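Local coordinates for protein cycloalternan-forming enzyme (Listeria monocytogenes serovar 1/2a, PDB 5F7U) that is a multidomain carbohydrate-active enzyme of glycoside hydrolase family 31, with a TIM barrel and a family 6 carbohydrate-binding module, at residues 796-810 against 824-838. The protein carries 1 engineered substitution. Numbering follows the deposited sequence.
Sequences AKAGAIIPMNMTDGY and DNLTFRVYPSGDSEY. With MG (magnesium ion), chain K.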
ATOM      1  N   ALA A 796       7.396  18.159   8.163  1.00 14.42           N
ATOM      2  CA  ALA A 796       8.699  17.534   7.950  1.00 15.13           C
ATOM      3  C   ALA A 796       9.357  17.201   9.275  1.00 15.70           C
ATOM      4  O   ALA A 796       9.373  18.009  10.191  1.00 16.10           O
ATOM      5  CB  ALA A 796       9.613  18.449   7.143  1.00 15.21           C
ATOM      6  N   LYS A 797       9.941  16.011   9.317  1.00 16.45           N
ATOM      7  CA  LYS A 797      10.693  15.479  10.453  1.00 17.38           C
ATOM      8  C   LYS A 797      11.996  16.247  10.630  1.00 17.35           C
ATOM      9  O   LYS A 797      12.585  16.715   9.653  1.00 17.23           O
ATOM     10  CB  LYS A 797      11.002  14.024  10.126  1.00 19.36           C
ATOM     11  CG  LYS A 797      11.630  13.201  11.213  1.00 22.10           C
ATOM     12  CD  LYS A 797      11.528  11.726  10.824  1.00 23.62           C
ATOM     13  CE  LYS A 797      12.485  11.300   9.728  1.00 25.11           C
ATOM     14  NZ  LYS A 797      12.409   9.805   9.599  1.00 26.60           N
ATOM     15  N   ALA A 798      12.447  16.369  11.883  1.00 17.49           N
ATOM     16  CA  ALA A 798      13.736  17.004  12.191  1.00 17.37           C
ATOM     17  C   ALA A 798      14.868  16.353  11.402  1.00 17.21           C
ATOM     18  O   ALA A 798      14.964  15.127  11.347  1.00 16.66           O
ATOM     19  CB  ALA A 798      14.012  16.929  13.695  1.00 18.04           C
ATOM     20  N   GLY A 799      15.712  17.172  10.786  1.00 17.20           N
ATOM     21  CA  GLY A 799      16.860  16.651  10.045  1.00 17.51           C
ATOM     22  C   GLY A 799      16.552  16.384   8.586  1.00 17.29           C
ATOM     23  O   GLY A 799      17.476  16.092   7.821  1.00 17.93           O
ATOM     24  N   ALA A 800      15.286  16.533   8.183  1.00 16.58           N
ATOM     25  CA  ALA A 800      14.867  16.259   6.788  1.00 16.24           C
ATOM     26  C   ALA A 800      15.657  17.067   5.766  1.00 16.51           C
ATOM     27  O   ALA A 800      15.923  18.249   5.968  1.00 16.72           O
ATOM     28  CB  ALA A 800      13.378  16.511   6.607  1.00 15.79           C
ATOM     29  N   ILE A 801      16.025  16.393   4.682  1.00 16.45           N
ATOM     30  CA  ILE A 801      16.622  17.001   3.487  1.00 16.77           C
ATOM     31  C   ILE A 801      15.707  16.563   2.350  1.00 16.62           C
ATOM     32  O   ILE A 801      15.638  15.379   2.027  1.00 16.94           O
ATOM     33  CB  ILE A 801      18.084  16.537   3.248  1.00 17.18           C
ATOM     34  CG1 ILE A 801      18.967  16.917   4.453  1.00 17.83           C
ATOM     35  CG2 ILE A 801      18.621  17.171   1.958  1.00 17.96           C
ATOM     36  CD1 ILE A 801      20.206  16.045   4.646  1.00 18.15           C
ATOM     37  N   ILE A 802      14.963  17.520   1.791  1.00 16.54           N
ATOM     38  CA  ILE A 802      13.894  17.212   0.821  1.00 16.02           C
ATOM     39  C   ILE A 802      14.206  17.856  -0.532  1.00 16.24           C
ATOM     40  O   ILE A 802      14.125  19.072  -0.650  1.00 16.62           O
ATOM     41  CB  ILE A 802      12.519  17.685   1.344  1.00 15.95           C
ATOM     42  CG1 ILE A 802      12.196  16.997   2.688  1.00 15.77           C
ATOM     43  CG2 ILE A 802      11.411  17.428   0.313  1.00 15.86           C
ATOM     44  CD1 ILE A 802      11.160  17.746   3.522  1.00 16.20           C
ATOM     45  N   PRO A 803      14.539  17.041  -1.559  1.00 16.18           N
ATOM     46  CA  PRO A 803      14.792  17.607  -2.897  1.00 16.56           C
ATOM     47  C   PRO A 803      13.501  18.032  -3.563  1.00 16.60           C
ATOM     48  O   PRO A 803      12.470  17.340  -3.442  1.00 16.13           O
ATOM     49  CB  PRO A 803      15.422  16.458  -3.670  1.00 16.68           C
ATOM     50  CG  PRO A 803      14.905  15.225  -2.999  1.00 16.36           C
ATOM     51  CD  PRO A 803      14.664  15.570  -1.544  1.00 15.98           C
ATOM     52  N   MET A 804      13.552  19.166  -4.252  1.00 16.86           N
ATOM     53  CA  MET A 804      12.371  19.758  -4.860  1.00 16.96           C
ATOM     54  C   MET A 804      12.706  20.362  -6.218  1.00 17.07           C
ATOM     55  O   MET A 804      13.842  20.746  -6.473  1.00 17.42           O
ATOM     56  CB  MET A 804      11.754  20.822  -3.955  1.00 17.63           C
ATOM     57  CG  MET A 804      11.423  20.373  -2.538  1.00 18.40           C
ATOM     58  SD  MET A 804      10.704  21.715  -1.580  1.00 19.98           S
ATOM     59  CE  MET A 804      12.027  22.908  -1.526  1.00 20.49           C
ATOM     60  N   ASN A 805      11.703  20.427  -7.079  1.00 16.88           N
ATOM     61  CA  ASN A 805      11.830  21.084  -8.373  1.00 17.27           C
ATOM     62  C   ASN A 805      10.925  22.310  -8.323  1.00 17.56           C
ATOM     63  O   ASN A 805       9.706  22.170  -8.347  1.00 17.07           O
ATOM     64  CB  ASN A 805      11.409  20.128  -9.499  1.00 17.52           C
ATOM     65  CG  ASN A 805      11.626  20.729 -10.869  1.00 18.14           C
ATOM     66  OD1 ASN A 805      12.440  21.634 -11.032  1.00 18.91           O
ATOM     67  ND2 ASN A 805      10.901  20.232 -11.864  1.00 18.52           N
ATOM     68  N   MET A 806      11.535  23.496  -8.233  0.60 18.37           N
ATOM     69  CA  MET A 806      10.802  24.758  -7.990  0.60 19.05           C
ATOM     70  C   MET A 806      10.883  25.710  -9.172  0.60 19.44           C
ATOM     71  O   MET A 806      11.817  25.640  -9.972  0.60 19.77           O
ATOM     72  CB  MET A 806      11.358  25.478  -6.745  0.60 19.75           C
ATOM     73  CG  MET A 806      11.356  24.650  -5.470  0.60 20.35           C
ATOM     74  SD  MET A 806       9.717  24.185  -4.891  0.60 21.47           S
ATOM     75  CE  MET A 806       9.527  25.287  -3.496  0.60 21.16           C
ATOM     76  N   THR A 807       9.908  26.615  -9.263  1.00 19.27           N
ATOM     77  CA  THR A 807       9.967  27.727 -10.228  1.00 20.09           C
ATOM     78  C   THR A 807      10.830  28.840  -9.625  1.00 20.86           C
ATOM     79  O   THR A 807      11.272  28.737  -8.476  1.00 20.49           O
ATOM     80  CB  THR A 807       8.579  28.328 -10.497  1.00 20.11           C
ATOM     81  OG1 THR A 807       8.118  28.995  -9.313  1.00 19.64           O
ATOM     82  CG2 THR A 807       7.583  27.251 -10.922  1.00 19.56           C
ATOM     83  N   ASP A 808      11.033  29.927 -10.374  1.00 22.14           N
ATOM     84  CA  ASP A 808      11.675  31.112  -9.808  1.00 23.21           C
ATOM     85  C   ASP A 808      10.901  31.756  -8.648  1.00 22.93           C
ATOM     86  O   ASP A 808      11.414  32.667  -7.988  1.00 23.31           O
ATOM     87  CB  ASP A 808      11.916  32.165 -10.898  1.00 24.97           C
ATOM     88  CG  ASP A 808      13.100  31.833 -11.782  1.00 26.23           C
ATOM     89  OD1 ASP A 808      13.775  30.809 -11.564  1.00 26.17           O
ATOM     90  OD2 ASP A 808      13.372  32.620 -12.708  1.00 27.46           O
ATOM     91  N   GLY A 809       9.661  31.329  -8.433  1.00 22.35           N
ATOM     92  CA  GLY A 809       8.861  31.796  -7.303  1.00 22.05           C
ATOM     93  C   GLY A 809       9.248  31.129  -5.990  1.00 21.52           C
ATOM     94  O   GLY A 809       9.026  31.683  -4.913  1.00 21.52           O
ATOM     95  N   TYR A 810       9.811  29.924  -6.077  1.00 20.92           N
ATOM     96  CA  TYR A 810      10.343  29.194  -4.919  1.00 20.22           C
ATOM     97  C   TYR A 810       9.324  28.884  -3.792  1.00 20.10           C
ATOM     98  O   TYR A 810       9.712  28.668  -2.643  1.00 19.86           O
ATOM     99  CB  TYR A 810      11.588  29.925  -4.365  1.00 20.33           C
ATOM    100  CG  TYR A 810      12.849  29.675  -5.165  1.00 20.31           C
ATOM    101  CD1 TYR A 810      13.536  28.456  -5.055  1.00 19.77           C
ATOM    102  CD2 TYR A 810      13.367  30.647  -6.020  1.00 20.60           C
ATOM    103  CE1 TYR A 810      14.697  28.217  -5.772  1.00 19.96           C
ATOM    104  CE2 TYR A 810      14.538  30.417  -6.740  1.00 21.07           C
ATOM    105  CZ  TYR A 810      15.196  29.201  -6.609  1.00 20.63           C
ATOM    106  OH  TYR A 810      16.355  28.980  -7.326  1.00 21.16           O
ATOM    107  N   ASP A 824      13.621  22.698 -13.241  1.00 23.79           N
ATOM    108  CA  ASP A 824      13.583  24.147 -13.328  1.00 24.56           C
ATOM    109  C   ASP A 824      14.678  24.645 -12.360  1.00 24.18           C
ATOM    110  O   ASP A 824      15.843  24.770 -12.774  1.00 26.65           O
ATOM    111  CB  ASP A 824      12.168  24.664 -13.036  1.00 24.72           C
ATOM    112  CG  ASP A 824      12.003  26.157 -13.300  1.00 26.48           C
ATOM    113  OD1 ASP A 824      13.004  26.880 -13.485  1.00 27.15           O
ATOM    114  OD2 ASP A 824      10.843  26.623 -13.311  1.00 27.15           O
ATOM    115  N   ASN A 825      14.321  24.847 -11.089  1.00 22.54           N
ATOM    116  CA  ASN A 825      15.295  25.122 -10.020  1.00 21.73           C
ATOM    117  C   ASN A 825      15.382  23.948  -9.054  1.00 20.29           C
ATOM    118  O   ASN A 825      14.475  23.745  -8.223  1.00 19.47           O
ATOM    119  CB  ASN A 825      14.945  26.394  -9.245  1.00 21.65           C
ATOM    120  CG  ASN A 825      14.933  27.633 -10.119  1.00 22.74           C
ATOM    121  OD1 ASN A 825      15.791  27.809 -10.979  1.00 23.33           O
ATOM    122  ND2 ASN A 825      13.976  28.515  -9.880  1.00 22.57           N
ATOM    123  N   LEU A 826      16.444  23.160  -9.169  1.00 20.09           N
ATOM    124  CA  LEU A 826      16.621  22.029  -8.236  1.00 19.55           C
ATOM    125  C   LEU A 826      16.953  22.622  -6.872  1.00 19.43           C
ATOM    126  O   LEU A 826      17.893  23.426  -6.746  1.00 20.07           O
ATOM    127  CB  LEU A 826      17.716  21.092  -8.716  1.00 19.91           C
ATOM    128  CG  LEU A 826      18.127  19.913  -7.839  1.00 19.68           C
ATOM    129  CD1 LEU A 826      16.983  18.924  -7.675  1.00 19.46           C
ATOM    130  CD2 LEU A 826      19.324  19.250  -8.508  1.00 20.45           C
ATOM    131  N   THR A 827      16.176  22.213  -5.871  1.00 18.84           N
ATOM    132  CA  THR A 827      16.130  22.855  -4.559  1.00 19.04           C
ATOM    133  C   THR A 827      16.166  21.782  -3.480  1.00 18.75           C
ATOM    134  O   THR A 827      15.616  20.707  -3.686  1.00 18.61           O
ATOM    135  CB  THR A 827      14.862  23.728  -4.423  1.00 19.00           C
ATOM    136  OG1 THR A 827      14.859  24.724  -5.458  1.00 19.86           O
ATOM    137  CG2 THR A 827      14.787  24.453  -3.068  1.00 19.00           C
ATOM    138  N   PHE A 828      16.844  22.051  -2.360  1.00 18.81           N
ATOM    139  CA  PHE A 828      16.805  21.128  -1.226  1.00 18.83           C
ATOM    140  C   PHE A 828      16.327  21.881  -0.003  1.00 18.46           C
ATOM    141  O   PHE A 828      17.009  22.808   0.459  1.00 18.65           O
ATOM    142  CB  PHE A 828      18.175  20.486  -0.951  1.00 19.87           C
ATOM    143  CG  PHE A 828      18.669  19.627  -2.075  1.00 20.84           C
ATOM    144  CD1 PHE A 828      19.354  20.197  -3.149  1.00 21.95           C
ATOM    145  CD2 PHE A 828      18.442  18.243  -2.069  1.00 21.04           C
ATOM    146  CE1 PHE A 828      19.788  19.410  -4.214  1.00 22.61           C
ATOM    147  CE2 PHE A 828      18.902  17.451  -3.116  1.00 21.55           C
ATOM    148  CZ  PHE A 828      19.558  18.041  -4.195  1.00 22.16           C
ATOM    149  N   ARG A 829      15.159  21.481   0.494  1.00 17.55           N
ATOM    150  CA  ARG A 829      14.592  22.019   1.720  1.00 17.30           C
ATOM    151  C   ARG A 829      15.199  21.255   2.896  1.00 17.06           C
ATOM    152  O   ARG A 829      15.181  20.025   2.908  1.00 17.11           O
ATOM    153  CB  ARG A 829      13.064  21.863   1.682  1.00 16.97           C
ATOM    154  CG  ARG A 829      12.293  22.348   2.901  1.00 16.77           C
ATOM    155  CD  ARG A 829      12.286  23.867   3.064  1.00 17.28           C
ATOM    156  NE  ARG A 829      11.481  24.576   2.067  1.00 17.40           N
ATOM    157  CZ  ARG A 829      10.162  24.727   2.116  1.00 17.22           C
ATOM    158  NH1 ARG A 829       9.555  25.452   1.173  1.00 17.72           N
ATOM    159  NH2 ARG A 829       9.450  24.174   3.103  1.00 17.14           N
ATOM    160  N   VAL A 830      15.734  21.995   3.874  1.00 17.09           N
ATOM    161  CA  VAL A 830      16.526  21.429   4.962  1.00 17.15           C
ATOM    162  C   VAL A 830      15.987  21.928   6.293  1.00 16.84           C
ATOM    163  O   VAL A 830      15.835  23.139   6.482  1.00 16.86           O
ATOM    164  CB  VAL A 830      18.027  21.822   4.825  1.00 17.80           C
ATOM    165  CG1 VAL A 830      18.846  21.307   6.012  1.00 18.05           C
ATOM    166  CG2 VAL A 830      18.605  21.255   3.516  1.00 18.07           C
ATOM    167  N   TYR A 831      15.708  20.987   7.199  1.00 16.66           N
ATOM    168  CA  TYR A 831      15.316  21.289   8.575  1.00 16.60           C
ATOM    169  C   TYR A 831      16.450  20.817   9.477  1.00 16.86           C
ATOM    170  O   TYR A 831      16.447  19.657   9.916  1.00 16.55           O
ATOM    171  CB  TYR A 831      13.952  20.624   8.908  1.00 16.20           C
ATOM    172  CG  TYR A 831      12.853  21.173   8.031  1.00 16.25           C
ATOM    173  CD1 TYR A 831      12.188  22.354   8.374  1.00 16.57           C
ATOM    174  CD2 TYR A 831      12.511  20.543   6.839  1.00 16.43           C
ATOM    175  CE1 TYR A 831      11.193  22.885   7.555  1.00 16.49           C
ATOM    176  CE2 TYR A 831      11.515  21.055   6.014  1.00 16.49           C
ATOM    177  CZ  TYR A 831      10.872  22.234   6.380  1.00 16.55           C
ATOM    178  OH  TYR A 831       9.897  22.760   5.577  1.00 16.65           O
ATOM    179  N   PRO A 832      17.445  21.705   9.747  1.00 17.15           N
ATOM    180  CA  PRO A 832      18.652  21.242  10.438  1.00 17.82           C
ATOM    181  C   PRO A 832      18.360  20.705  11.837  1.00 17.93           C
ATOM    182  O   PRO A 832      17.625  21.330  12.613  1.00 18.23           O
ATOM    183  CB  PRO A 832      19.524  22.503  10.538  1.00 18.22           C
ATOM    184  CG  PRO A 832      18.974  23.467   9.547  1.00 18.36           C
ATOM    185  CD  PRO A 832      17.502  23.155   9.453  1.00 17.54           C
ATOM    186  N   SER A 833      18.933  19.543  12.124  1.00 18.11           N
ATOM    187  CA  SER A 833      18.849  18.898  13.431  1.00 18.80           C
ATOM    188  C   SER A 833      19.977  17.897  13.539  1.00 19.37           C
ATOM    189  O   SER A 833      19.914  16.833  12.938  1.00 19.35           O
ATOM    190  CB  SER A 833      17.521  18.169  13.613  1.00 18.69           C
ATOM    191  OG  SER A 833      17.495  17.613  14.925  1.00 19.64           O
ATOM    192  N   GLY A 834      21.027  18.262  14.277  1.00 20.00           N
ATOM    193  CA  GLY A 834      22.237  17.437  14.357  1.00 20.86           C
ATOM    194  C   GLY A 834      22.804  17.151  12.977  1.00 21.52           C
ATOM    195  O   GLY A 834      22.752  18.015  12.082  1.00 21.25           O
ATOM    196  N   ASP A 835      23.347  15.944  12.804  1.00 22.11           N
ATOM    197  CA  ASP A 835      23.951  15.542  11.532  1.00 22.68           C
ATOM    198  C   ASP A 835      22.973  14.679  10.791  1.00 22.44           C
ATOM    199  O   ASP A 835      22.518  13.669  11.314  1.00 22.24           O
ATOM    200  CB  ASP A 835      25.260  14.771  11.749  1.00 24.00           C
ATOM    201  CG  ASP A 835      26.382  15.656  12.249  1.00 25.29           C
ATOM    202  OD1 ASP A 835      26.272  16.899  12.179  1.00 24.87           O
ATOM    203  OD2 ASP A 835      27.408  15.099  12.700  1.00 26.98           O
ATOM    204  N   SER A 836      22.620  15.102   9.586  1.00 21.83           N
ATOM    205  CA  SER A 836      21.748  14.303   8.755  1.00 21.60           C
ATOM    206  C   SER A 836      22.312  14.141   7.360  1.00 22.10           C
ATOM    207  O   SER A 836      23.166  14.920   6.914  1.00 21.89           O
ATOM    208  CB  SER A 836      20.300  14.832   8.778  1.00 21.25           C
ATOM    209  OG  SER A 836      20.224  16.196   8.441  1.00 21.41           O
ATOM    210  N   GLU A 837      21.890  13.069   6.705  1.00 22.72           N
ATOM    211  CA  GLU A 837      22.411  12.740   5.384  1.00 24.11           C
ATOM    212  C   GLU A 837      21.272  12.244   4.527  1.00 22.41           C
ATOM    213  O   GLU A 837      20.277  11.711   5.042  1.00 22.09           O
ATOM    214  CB  GLU A 837      23.560  11.724   5.461  1.00 27.38           C
ATOM    215  CG  GLU A 837      23.175  10.333   5.939  1.00 31.96           C
ATOM    216  CD  GLU A 837      24.362   9.430   6.273  1.00 36.83           C
ATOM    217  OE1 GLU A 837      25.463   9.591   5.691  1.00 39.86           O
ATOM    218  OE2 GLU A 837      24.187   8.528   7.136  1.00 40.73           O
ATOM    219  N   TYR A 838      21.412  12.432   3.225  1.00 20.59           N
ATOM    220  CA  TYR A 838      20.384  12.006   2.299  1.00 19.14           C
ATOM    221  C   TYR A 838      21.019  11.634   0.972  1.00 19.28           C
ATOM    222  O   TYR A 838      21.901  12.340   0.496  1.00 19.43           O
ATOM    223  CB  TYR A 838      19.400  13.148   2.105  1.00 18.64           C
ATOM    224  CG  TYR A 838      18.268  12.883   1.131  1.00 18.00           C
ATOM    225  CD1 TYR A 838      17.177  12.094   1.500  1.00 17.61           C
ATOM    226  CD2 TYR A 838      18.262  13.475  -0.141  1.00 17.97           C
ATOM    227  CE1 TYR A 838      16.112  11.882   0.625  1.00 17.31           C
ATOM    228  CE2 TYR A 838      17.205  13.267  -1.022  1.00 17.76           C
ATOM    229  CZ  TYR A 838      16.140  12.463  -0.637  1.00 17.34           C
ATOM    230  OH  TYR A 838      15.068  12.276  -1.492  1.00 17.46           O
TER
HETATM  231 MG    MG K1105      16.841  23.979 -14.570  1.00 24.74          MG
HETATM  232  O   HOH W   1      17.753  13.637   6.250  1.00 26.98           O
HETATM  233  O   HOH W   2      10.745  29.635 -13.130  1.00 35.61           O
HETATM  234  O   HOH W   3      15.443  29.289 -13.496  1.00 44.43           O
HETATM  235  O   HOH W   4      18.295  22.851 -13.512  1.00 29.41           O
HETATM  236  O   HOH W   5      18.738  25.727 -14.313  1.00 43.03           O
HETATM  237  O   HOH W   6      17.648  22.855 -16.585  1.00 36.96           O
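Asn-825 and Met-806 form the last hydrogen-bonded pair of an antiparallel ladder in which strands 801-806 and 825-830 run at 153° to each other; 801-806 is an outermost strand of a five-stranded mixed sheet, and 825-830 lies between it and strand 874-879. From there the Asn-825 side chain can be followed outward. Asn-825 CB lies 3.3 Å from Met-806 O. With CG anti to the carbonyl carbon (chi1 -61°), Asn-825 CG sits 3.4 Å from Tyr-810 OH, which itself bonds to Thr-875. At the tip, Asn-825 OD1 and Asp-808 OD1 both lie within hydrogen-bonding distance of one water, while Asn-825 ND2 donates to Asp-808 OD1 at 2.9 Å. This bond is nearly straight (173°), lies in the amide plane and uses the anti lone pair of the carboxylate; a second, weak one runs from ND2 to Thr-807 O. One amide thus ties the strand to the type I turn 807-810. Alongside, Asn-805 OD1 takes Asp-824 N on a lone pair at 2.7 Å, and Asp-824 O binds magnesium at 2.2 Å, with Tyr-823 O as a further ligand. Asp-808 OD1 and Asp-824 OD1 are 4.4 Å apart; the Asn-825 ND2 donor probably eases their repulsion, and a water links Asp-808 N to Asp-824 OD2 at this metal-bearing end of the antiparallel strand pair.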